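PDB 6JAV: group II chitinase from Ostrinia furnacalis, which probably hydrolyses internal beta-1,4 linkages of chitin, this chain being one family 18 catalytic domain of a much longer chitin-binding protein. Local coordinates for residues A[207-219]-A[308-322]. Residues are numbered along the deposited sequence; the frame is centred on the assembly and turned at random.
With NAG (2-acetamido-2-deoxy-beta-D-glucopyranose), chain C.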
ATOM      1  N   LYS A 207       7.382 -10.936 -18.089  1.00 17.28           N
ATOM      2  CA  LYS A 207       6.386 -10.698 -19.119  1.00 18.92           C
ATOM      3  C   LYS A 207       5.442  -9.632 -18.588  1.00 17.87           C
ATOM      4  O   LYS A 207       5.408  -9.376 -17.380  1.00 17.53           O
ATOM      5  CB  LYS A 207       5.642 -11.983 -19.509  1.00 17.64           C
ATOM      6  CG  LYS A 207       4.880 -12.645 -18.374  1.00 21.36           C
ATOM      7  CD  LYS A 207       4.198 -13.933 -18.855  1.00 24.16           C
ATOM      8  CE  LYS A 207       3.282 -14.512 -17.796  1.00 29.92           C
ATOM      9  NZ  LYS A 207       2.881 -15.894 -18.185  1.00 43.36           N
ATOM     10  N   THR A 208       4.706  -8.992 -19.495  1.00 15.80           N
ATOM     11  CA  THR A 208       3.821  -7.899 -19.085  1.00 13.97           C
ATOM     12  C   THR A 208       2.596  -8.432 -18.356  1.00 17.95           C
ATOM     13  O   THR A 208       2.119  -9.544 -18.609  1.00 16.67           O
ATOM     14  CB  THR A 208       3.376  -7.066 -20.289  1.00 14.76           C
ATOM     15  OG1 THR A 208       2.699  -7.903 -21.240  1.00 16.29           O
ATOM     16  CG2 THR A 208       4.572  -6.391 -20.934  1.00 16.12           C
ATOM     17  N   GLY A 209       2.085  -7.623 -17.437  1.00 15.14           N
ATOM     18  CA  GLY A 209       0.855  -7.948 -16.733  1.00 14.21           C
ATOM     19  C   GLY A 209       0.407  -6.720 -15.973  1.00 11.66           C
ATOM     20  O   GLY A 209       1.129  -5.715 -15.901  1.00 13.66           O
ATOM     21  N   HIS A 210      -0.798  -6.804 -15.415  1.00 12.14           N
ATOM     22  CA  HIS A 210      -1.368  -5.649 -14.728  1.00 10.37           C
ATOM     23  C   HIS A 210      -0.949  -5.579 -13.263  1.00 12.06           C
ATOM     24  O   HIS A 210      -1.052  -6.564 -12.534  1.00 11.31           O
ATOM     25  CB  HIS A 210      -2.891  -5.613 -14.822  1.00 10.80           C
ATOM     26  CG  HIS A 210      -3.416  -4.236 -14.665  1.00 10.65           C
ATOM     27  ND1 HIS A 210      -3.582  -3.636 -13.428  1.00 10.80           N
ATOM     28  CD2 HIS A 210      -3.727  -3.298 -15.588  1.00 10.77           C
ATOM     29  CE1 HIS A 210      -3.998  -2.396 -13.601  1.00 10.17           C
ATOM     30  NE2 HIS A 210      -4.088  -2.161 -14.906  1.00 12.24           N
ATOM     31  N   VAL A 211      -0.529  -4.381 -12.824  1.00  9.81           N
ATOM     32  CA  VAL A 211      -0.189  -4.154 -11.415  1.00 10.83           C
ATOM     33  C   VAL A 211      -1.278  -4.637 -10.447  1.00  9.64           C
ATOM     34  O   VAL A 211      -0.971  -5.085  -9.335  1.00 10.62           O
ATOM     35  CB  VAL A 211       0.194  -2.671 -11.196  1.00 11.36           C
ATOM     36  CG1 VAL A 211      -0.938  -1.715 -11.541  1.00 11.05           C
ATOM     37  CG2 VAL A 211       0.690  -2.448  -9.742  1.00 10.99           C
ATOM     38  N   ALA A 212      -2.556  -4.493 -10.803  1.00 10.06           N
ATOM     39  CA  ALA A 212      -3.630  -4.653  -9.813  1.00  9.24           C
ATOM     40  C   ALA A 212      -4.952  -5.063 -10.461  1.00  8.65           C
ATOM     41  O   ALA A 212      -5.940  -4.337 -10.406  1.00 10.12           O
ATOM     42  CB  ALA A 212      -3.782  -3.378  -8.977  1.00 10.79           C
ATOM     43  N   PRO A 213      -5.017  -6.269 -11.034  1.00 10.65           N
ATOM     44  CA  PRO A 213      -6.300  -6.729 -11.586  1.00 12.35           C
ATOM     45  C   PRO A 213      -7.351  -6.889 -10.499  1.00 10.07           C
ATOM     46  O   PRO A 213      -7.044  -7.306  -9.374  1.00 11.44           O
ATOM     47  CB  PRO A 213      -5.968  -8.098 -12.187  1.00 13.89           C
ATOM     48  CG  PRO A 213      -4.572  -8.385 -11.914  1.00 13.41           C
ATOM     49  CD  PRO A 213      -3.984  -7.309 -11.028  1.00 11.29           C
ATOM     50  N   LEU A 214      -8.599  -6.549 -10.851  1.00 11.14           N
ATOM     51  CA  LEU A 214      -9.739  -6.736  -9.957  1.00  9.74           C
ATOM     52  C   LEU A 214     -10.305  -8.151 -10.069  1.00 11.27           C
ATOM     53  O   LEU A 214     -10.542  -8.808  -9.051  1.00 13.23           O
ATOM     54  CB  LEU A 214     -10.818  -5.709 -10.270  1.00 12.35           C
ATOM     55  CG  LEU A 214     -12.111  -5.869  -9.486  1.00 12.01           C
ATOM     56  CD1 LEU A 214     -11.893  -5.830  -7.966  1.00 12.95           C
ATOM     57  CD2 LEU A 214     -13.088  -4.795  -9.924  1.00 14.83           C
ATOM     58  N   TYR A 215     -10.498  -8.645 -11.293  1.00 13.13           N
ATOM     59  CA  TYR A 215     -11.100  -9.951 -11.536  1.00 12.15           C
ATOM     60  C   TYR A 215     -10.184 -10.805 -12.395  1.00 13.87           C
ATOM     61  O   TYR A 215      -9.342 -10.303 -13.155  1.00 15.18           O
ATOM     62  CB  TYR A 215     -12.451  -9.805 -12.259  1.00 13.21           C
ATOM     63  CG  TYR A 215     -13.540  -9.164 -11.425  1.00 14.72           C
ATOM     64  CD1 TYR A 215     -13.934  -9.732 -10.220  1.00 14.17           C
ATOM     65  CD2 TYR A 215     -14.172  -7.992 -11.825  1.00 15.77           C
ATOM     66  CE1 TYR A 215     -14.919  -9.162  -9.454  1.00 19.36           C
ATOM     67  CE2 TYR A 215     -15.165  -7.406 -11.044  1.00 16.16           C
ATOM     68  CZ  TYR A 215     -15.533  -8.015  -9.859  1.00 18.18           C
ATOM     69  OH  TYR A 215     -16.525  -7.487  -9.067  1.00 24.28           O
ATOM     70  N   TYR A 216     -10.408 -12.124 -12.302  1.00 14.47           N
ATOM     71  CA  TYR A 216      -9.716 -13.101 -13.129  1.00 14.87           C
ATOM     72  C   TYR A 216      -9.865 -12.766 -14.605  1.00 14.08           C
ATOM     73  O   TYR A 216     -10.947 -12.374 -15.063  1.00 17.94           O
ATOM     74  CB  TYR A 216     -10.357 -14.472 -12.874  1.00 15.74           C
ATOM     75  CG  TYR A 216      -9.772 -15.597 -13.704  1.00 17.62           C
ATOM     76  CD1 TYR A 216      -8.503 -16.087 -13.444  1.00 16.87           C
ATOM     77  CD2 TYR A 216     -10.498 -16.169 -14.745  1.00 22.47           C
ATOM     78  CE1 TYR A 216      -7.954 -17.123 -14.189  1.00 21.60           C
ATOM     79  CE2 TYR A 216      -9.959 -17.199 -15.501  1.00 19.28           C
ATOM     80  CZ  TYR A 216      -8.691 -17.672 -15.215  1.00 25.91           C
ATOM     81  OH  TYR A 216      -8.136 -18.691 -15.953  1.00 27.14           O
ATOM     82  N   HIS A 217      -8.774 -12.936 -15.340  1.00 13.89           N
ATOM     83  CA  HIS A 217      -8.696 -12.789 -16.784  1.00 15.88           C
ATOM     84  C   HIS A 217      -8.339 -14.147 -17.390  1.00 17.92           C
ATOM     85  O   HIS A 217      -7.499 -14.860 -16.842  1.00 17.09           O
ATOM     86  CB  HIS A 217      -7.625 -11.740 -17.150  1.00 15.20           C
ATOM     87  CG  HIS A 217      -7.547 -11.457 -18.613  1.00 17.47           C
ATOM     88  ND1 HIS A 217      -6.870 -12.283 -19.484  1.00 21.68           N
ATOM     89  CD2 HIS A 217      -8.073 -10.459 -19.363  1.00 19.10           C
ATOM     90  CE1 HIS A 217      -6.973 -11.796 -20.711  1.00 21.51           C
ATOM     91  NE2 HIS A 217      -7.706 -10.697 -20.664  1.00 20.45           N
ATOM     92  N   PRO A 218      -8.982 -14.549 -18.494  1.00 18.06           N
ATOM     93  CA  PRO A 218      -8.806 -15.928 -19.002  1.00 19.84           C
ATOM     94  C   PRO A 218      -7.374 -16.334 -19.319  1.00 18.61           C
ATOM     95  O   PRO A 218      -7.086 -17.541 -19.349  1.00 23.48           O
ATOM     96  CB  PRO A 218      -9.679 -15.947 -20.266  1.00 21.34           C
ATOM     97  CG  PRO A 218     -10.676 -14.872 -20.069  1.00 24.91           C
ATOM     98  CD  PRO A 218      -9.971 -13.788 -19.273  1.00 21.44           C
ATOM     99  N   ASP A 219      -6.470 -15.390 -19.581  1.00 18.15           N
ATOM    100  CA  ASP A 219      -5.076 -15.697 -19.875  1.00 18.70           C
ATOM    101  C   ASP A 219      -4.173 -15.708 -18.636  1.00 19.13           C
ATOM    102  O   ASP A 219      -2.955 -15.875 -18.779  1.00 21.36           O
ATOM    103  CB  ASP A 219      -4.517 -14.715 -20.919  1.00 21.99           C
ATOM    104  CG  ASP A 219      -5.211 -14.833 -22.272  1.00 28.99           C
ATOM    105  OD1 ASP A 219      -5.647 -15.950 -22.616  1.00 29.82           O
ATOM    106  OD2 ASP A 219      -5.324 -13.806 -22.975  1.00 32.77           O
ATOM    107  N   ARG A 308     -12.169  -5.854 -15.889  1.00 14.44           N
ATOM    108  CA  ARG A 308     -11.552  -6.769 -14.934  1.00 14.55           C
ATOM    109  C   ARG A 308     -10.232  -6.216 -14.434  1.00 15.19           C
ATOM    110  O   ARG A 308      -9.726  -6.662 -13.396  1.00 12.66           O
ATOM    111  CB  ARG A 308     -11.290  -8.125 -15.594  1.00 16.12           C
ATOM    112  CG  ARG A 308     -12.570  -8.742 -16.167  1.00 14.30           C
ATOM    113  CD  ARG A 308     -12.264  -9.723 -17.263  1.00 14.23           C
ATOM    114  NE  ARG A 308     -11.758  -9.067 -18.457  1.00 15.52           N
ATOM    115  CZ  ARG A 308     -11.554  -9.685 -19.619  1.00 20.24           C
ATOM    116  NH1 ARG A 308     -11.090  -8.994 -20.654  1.00 18.23           N
ATOM    117  NH2 ARG A 308     -11.808 -10.999 -19.747  1.00 19.88           N
ATOM    118  N   MET A 309      -9.671  -5.255 -15.156  1.00 14.25           N
ATOM    119  CA  MET A 309      -8.427  -4.622 -14.745  1.00 13.33           C
ATOM    120  C   MET A 309      -8.388  -3.264 -15.414  1.00 13.07           C
ATOM    121  O   MET A 309      -9.121  -3.002 -16.381  1.00 13.88           O
ATOM    122  CB  MET A 309      -7.226  -5.447 -15.176  1.00 13.39           C
ATOM    123  CG  MET A 309      -7.108  -5.565 -16.712  1.00 14.86           C
ATOM    124  SD  MET A 309      -5.712  -6.540 -17.233  1.00 17.16           S
ATOM    125  CE  MET A 309      -6.251  -8.222 -16.872  1.00 22.80           C
ATOM    126  N   GLY A 310      -7.522  -2.401 -14.883  1.00 12.85           N
ATOM    127  CA  GLY A 310      -7.307  -1.087 -15.441  1.00 12.51           C
ATOM    128  C   GLY A 310      -6.526  -1.110 -16.741  1.00 11.38           C
ATOM    129  O   GLY A 310      -6.239  -2.167 -17.320  1.00 12.57           O
ATOM    130  N   PRO A 311      -6.186   0.078 -17.233  1.00 12.16           N
ATOM    131  CA  PRO A 311      -5.501   0.185 -18.529  1.00 12.44           C
ATOM    132  C   PRO A 311      -4.046  -0.238 -18.470  1.00 10.43           C
ATOM    133  O   PRO A 311      -3.411  -0.361 -17.417  1.00 10.77           O
ATOM    134  CB  PRO A 311      -5.588   1.673 -18.869  1.00 11.46           C
ATOM    135  CG  PRO A 311      -5.819   2.332 -17.544  1.00 21.16           C
ATOM    136  CD  PRO A 311      -6.551   1.385 -16.669  1.00 12.79           C
ATOM    137  N   TYR A 312      -3.485  -0.426 -19.666  1.00 10.97           N
ATOM    138  CA  TYR A 312      -2.043  -0.333 -19.837  1.00 10.88           C
ATOM    139  C   TYR A 312      -1.760   0.656 -20.960  1.00 12.97           C
ATOM    140  O   TYR A 312      -2.652   1.017 -21.727  1.00 13.47           O
ATOM    141  CB  TYR A 312      -1.366  -1.689 -20.065  1.00 12.87           C
ATOM    142  CG  TYR A 312      -1.802  -2.431 -21.316  1.00 13.66           C
ATOM    143  CD1 TYR A 312      -1.168  -2.195 -22.530  1.00 16.59           C
ATOM    144  CD2 TYR A 312      -2.812  -3.390 -21.265  1.00 16.22           C
ATOM    145  CE1 TYR A 312      -1.541  -2.894 -23.674  1.00 18.99           C
ATOM    146  CE2 TYR A 312      -3.191  -4.098 -22.425  1.00 18.08           C
ATOM    147  CZ  TYR A 312      -2.551  -3.833 -23.602  1.00 18.68           C
ATOM    148  OH  TYR A 312      -2.910  -4.511 -24.757  1.00 23.63           O
ATOM    149  N   ALA A 313      -0.529   1.138 -21.002  1.00 11.48           N
ATOM    150  CA  ALA A 313      -0.131   2.115 -22.020  1.00 12.97           C
ATOM    151  C   ALA A 313       1.279   1.809 -22.499  1.00 13.20           C
ATOM    152  O   ALA A 313       2.113   1.306 -21.745  1.00 12.94           O
ATOM    153  CB  ALA A 313      -0.215   3.550 -21.476  1.00 12.41           C
ATOM    154  N   TYR A 314       1.570   2.146 -23.768  1.00 14.97           N
ATOM    155  CA  TYR A 314       2.879   1.777 -24.294  1.00 15.94           C
ATOM    156  C   TYR A 314       3.350   2.769 -25.347  1.00 12.42           C
ATOM    157  O   TYR A 314       2.555   3.481 -25.963  1.00 15.86           O
ATOM    158  CB  TYR A 314       2.899   0.346 -24.863  1.00 14.69           C
ATOM    159  CG  TYR A 314       1.964   0.170 -26.047  1.00 18.39           C
ATOM    160  CD1 TYR A 314       0.618  -0.145 -25.868  1.00 19.60           C
ATOM    161  CD2 TYR A 314       2.427   0.369 -27.347  1.00 21.45           C
ATOM    162  CE1 TYR A 314      -0.241  -0.278 -26.948  1.00 21.69           C
ATOM    163  CE2 TYR A 314       1.586   0.230 -28.422  1.00 20.53           C
ATOM    164  CZ  TYR A 314       0.259  -0.087 -28.227  1.00 23.86           C
ATOM    165  OH  TYR A 314      -0.569  -0.210 -29.321  1.00 27.97           O
ATOM    166  N   LYS A 315       4.669   2.815 -25.511  1.00 14.90           N
ATOM    167  CA  LYS A 315       5.283   3.562 -26.606  1.00 16.12           C
ATOM    168  C   LYS A 315       6.663   2.976 -26.833  1.00 16.55           C
ATOM    169  O   LYS A 315       7.444   2.823 -25.890  1.00 17.49           O
ATOM    170  CB  LYS A 315       5.377   5.055 -26.286  1.00 17.52           C
ATOM    171  CG  LYS A 315       5.940   5.845 -27.476  1.00 19.72           C
ATOM    172  CD  LYS A 315       5.920   7.317 -27.237  1.00 25.00           C
ATOM    173  CE  LYS A 315       6.370   8.062 -28.490  1.00 27.29           C
ATOM    174  NZ  LYS A 315       6.580   9.509 -28.189  1.00 28.52           N
ATOM    175  N   GLY A 316       6.953   2.626 -28.081  1.00 22.28           N
ATOM    176  CA  GLY A 316       8.240   2.009 -28.356  1.00 22.28           C
ATOM    177  C   GLY A 316       8.351   0.714 -27.585  1.00 19.72           C
ATOM    178  O   GLY A 316       7.438  -0.116 -27.593  1.00 24.43           O
ATOM    179  N   ASN A 317       9.453   0.556 -26.852  1.00 18.49           N
ATOM    180  CA  ASN A 317       9.657  -0.636 -26.040  1.00 19.28           C
ATOM    181  C   ASN A 317       9.303  -0.426 -24.564  1.00 19.10           C
ATOM    182  O   ASN A 317       9.727  -1.218 -23.722  1.00 20.39           O
ATOM    183  CB  ASN A 317      11.077  -1.194 -26.216  1.00 22.24           C
ATOM    184  CG  ASN A 317      12.147  -0.367 -25.514  1.00 26.33           C
ATOM    185  OD1 ASN A 317      11.899   0.740 -25.028  1.00 24.04           O
ATOM    186  ND2 ASN A 317      13.356  -0.911 -25.462  1.00 30.97           N
ATOM    187  N   GLN A 318       8.542   0.615 -24.243  1.00 17.91           N
ATOM    188  CA  GLN A 318       8.124   0.881 -22.868  1.00 16.69           C
ATOM    189  C   GLN A 318       6.640   0.576 -22.712  1.00 15.96           C
ATOM    190  O   GLN A 318       5.836   0.892 -23.592  1.00 15.34           O
ATOM    191  CB  GLN A 318       8.371   2.342 -22.525  1.00 14.73           C
ATOM    192  CG  GLN A 318       9.855   2.693 -22.552  1.00 17.46           C
ATOM    193  CD  GLN A 318      10.638   1.878 -21.552  1.00 18.32           C
ATOM    194  OE1 GLN A 318      10.435   1.999 -20.339  1.00 18.27           O
ATOM    195  NE2 GLN A 318      11.524   1.021 -22.041  1.00 20.00           N
ATOM    196  N   TRP A 319       6.274  -0.034 -21.575  1.00 14.29           N
ATOM    197  CA  TRP A 319       4.908  -0.507 -21.357  1.00 13.52           C
ATOM    198  C   TRP A 319       4.603  -0.363 -19.865  1.00 10.40           C
ATOM    199  O   TRP A 319       5.449  -0.722 -19.038  1.00 13.28           O
ATOM    200  CB  TRP A 319       4.873  -1.990 -21.763  1.00 14.74           C
ATOM    201  CG  TRP A 319       3.552  -2.687 -21.936  1.00 14.88           C
ATOM    202  CD1 TRP A 319       2.933  -3.012 -23.134  1.00 16.43           C
ATOM    203  CD2 TRP A 319       2.748  -3.279 -20.905  1.00 13.35           C
ATOM    204  NE1 TRP A 319       1.776  -3.724 -22.892  1.00 15.84           N
ATOM    205  CE2 TRP A 319       1.639  -3.900 -21.535  1.00 15.31           C
ATOM    206  CE3 TRP A 319       2.838  -3.315 -19.497  1.00 13.43           C
ATOM    207  CZ2 TRP A 319       0.641  -4.561 -20.817  1.00 13.24           C
ATOM    208  CZ3 TRP A 319       1.847  -3.989 -18.777  1.00 14.01           C
ATOM    209  CH2 TRP A 319       0.758  -4.590 -19.437  1.00 14.63           C
ATOM    210  N   VAL A 320       3.427   0.156 -19.512  1.00 11.15           N
ATOM    211  CA  VAL A 320       3.102   0.364 -18.091  1.00 11.24           C
ATOM    212  C   VAL A 320       1.648  -0.002 -17.836  1.00 11.48           C
ATOM    213  O   VAL A 320       0.766   0.319 -18.635  1.00 12.36           O
ATOM    214  CB  VAL A 320       3.413   1.822 -17.671  1.00 11.01           C
ATOM    215  CG1 VAL A 320       2.545   2.817 -18.421  1.00 11.84           C
ATOM    216  CG2 VAL A 320       3.255   1.998 -16.133  1.00 12.67           C
ATOM    217  N   SER A 321       1.383  -0.681 -16.711  1.00 10.52           N
ATOM    218  CA  SER A 321       0.006  -0.972 -16.325  1.00  9.52           C
ATOM    219  C   SER A 321      -0.319  -0.226 -15.041  1.00  9.51           C
ATOM    220  O   SER A 321       0.553  -0.059 -14.183  1.00 10.93           O
ATOM    221  CB  SER A 321      -0.213  -2.478 -16.130  1.00 10.65           C
ATOM    222  OG  SER A 321       0.653  -2.995 -15.142  1.00 11.03           O
ATOM    223  N   PHE A 322      -1.568   0.222 -14.913  1.00  8.90           N
ATOM    224  CA  PHE A 322      -1.922   1.185 -13.871  1.00  9.73           C
ATOM    225  C   PHE A 322      -3.437   1.264 -13.741  1.00  9.62           C
ATOM    226  O   PHE A 322      -4.190   0.676 -14.528  1.00 10.37           O
ATOM    227  CB  PHE A 322      -1.315   2.572 -14.186  1.00  9.54           C
ATOM    228  CG  PHE A 322      -1.901   3.219 -15.406  1.00  9.74           C
ATOM    229  CD1 PHE A 322      -1.493   2.814 -16.680  1.00 11.17           C
ATOM    230  CD2 PHE A 322      -2.891   4.185 -15.304  1.00  9.95           C
ATOM    231  CE1 PHE A 322      -2.049   3.396 -17.831  1.00 11.32           C
ATOM    232  CE2 PHE A 322      -3.445   4.784 -16.473  1.00 12.22           C
ATOM    233  CZ  PHE A 322      -3.015   4.357 -17.721  1.00 11.59           C
TER
HETATM  234  C1  NAG C2102     -14.869 -13.364  -7.166  1.00 24.22           C
HETATM  235  C2  NAG C2102     -15.416 -14.059  -8.404  1.00 22.95           C
HETATM  236  C3  NAG C2102     -16.429 -15.139  -8.004  1.00 28.63           C
HETATM  237  C4  NAG C2102     -15.826 -16.080  -6.965  1.00 39.40           C
HETATM  238  C5  NAG C2102     -15.274 -15.291  -5.786  1.00 41.33           C
HETATM  239  C6  NAG C2102     -14.571 -16.155  -4.755  1.00 32.43           C
HETATM  240  C7  NAG C2102     -15.675 -12.983 -10.605  1.00 26.23           C
HETATM  241  C8  NAG C2102     -14.681 -13.975 -11.113  1.00 32.23           C
HETATM  242  N2  NAG C2102     -16.012 -13.090  -9.311  1.00 26.54           N
HETATM  243  O3  NAG C2102     -16.762 -15.893  -9.164  1.00 36.10           O
HETATM  244  O4  NAG C2102     -16.790 -17.019  -6.498  1.00 43.06           O
HETATM  245  O5  NAG C2102     -14.319 -14.335  -6.270  1.00 26.87           O
HETATM  246  O6  NAG C2102     -13.276 -16.591  -5.159  1.00 31.71           O
HETATM  247  O7  NAG C2102     -16.177 -12.143 -11.338  1.00 40.77           O
HETATM  248  O   HOH W   1      -6.991  -2.556 -12.181  1.00 13.09           O
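The His210 imidazole lies sandwiched between Met309 CB over one face and Ser321 CB over the other, each in CH-pi contact with the buried ring. Its CG stands anti to the backbone N (chi1 -156°), and His210 NE2 makes weak, bent bonds to Pro311 O and Phe322 O, the latter at 2.9 Å. In the ring plane, His210 ND1 accepts from Ala212 N at 2.9 Å, fixing the ring's rotation. Ser321 OG serves as a two-way link, donating to a lone pair of Gly209 O at 2.9 Å and accepting from Val211 N. Thr208 sets CB squarely over the six-membered ring of Trp319, 3.5 Å from its centroid, a CH-pi contact. At the other end Arg308 O takes both Leu214 N and Tyr215 N, the latter nearly straight, at 168°. His217 CD2 sits over the centre of the Arg308 guanidinium, 3.5 Å above its plane; the two planes are 45° apart, and Arg308 NE is salt-bridged to Asp304. The TIM-barrel loop between strand 192-195 and helix 227-236 is thereby clasped to hairpin 312-321 and the loop leading into it, which, falling between strand 244-257 and helix 325-337, are consistent with the family 18 alpha+beta insertion domain; Leu214 and Tyr215 rest on helix 325-337, Thr208 and Val211 on strand 244-257.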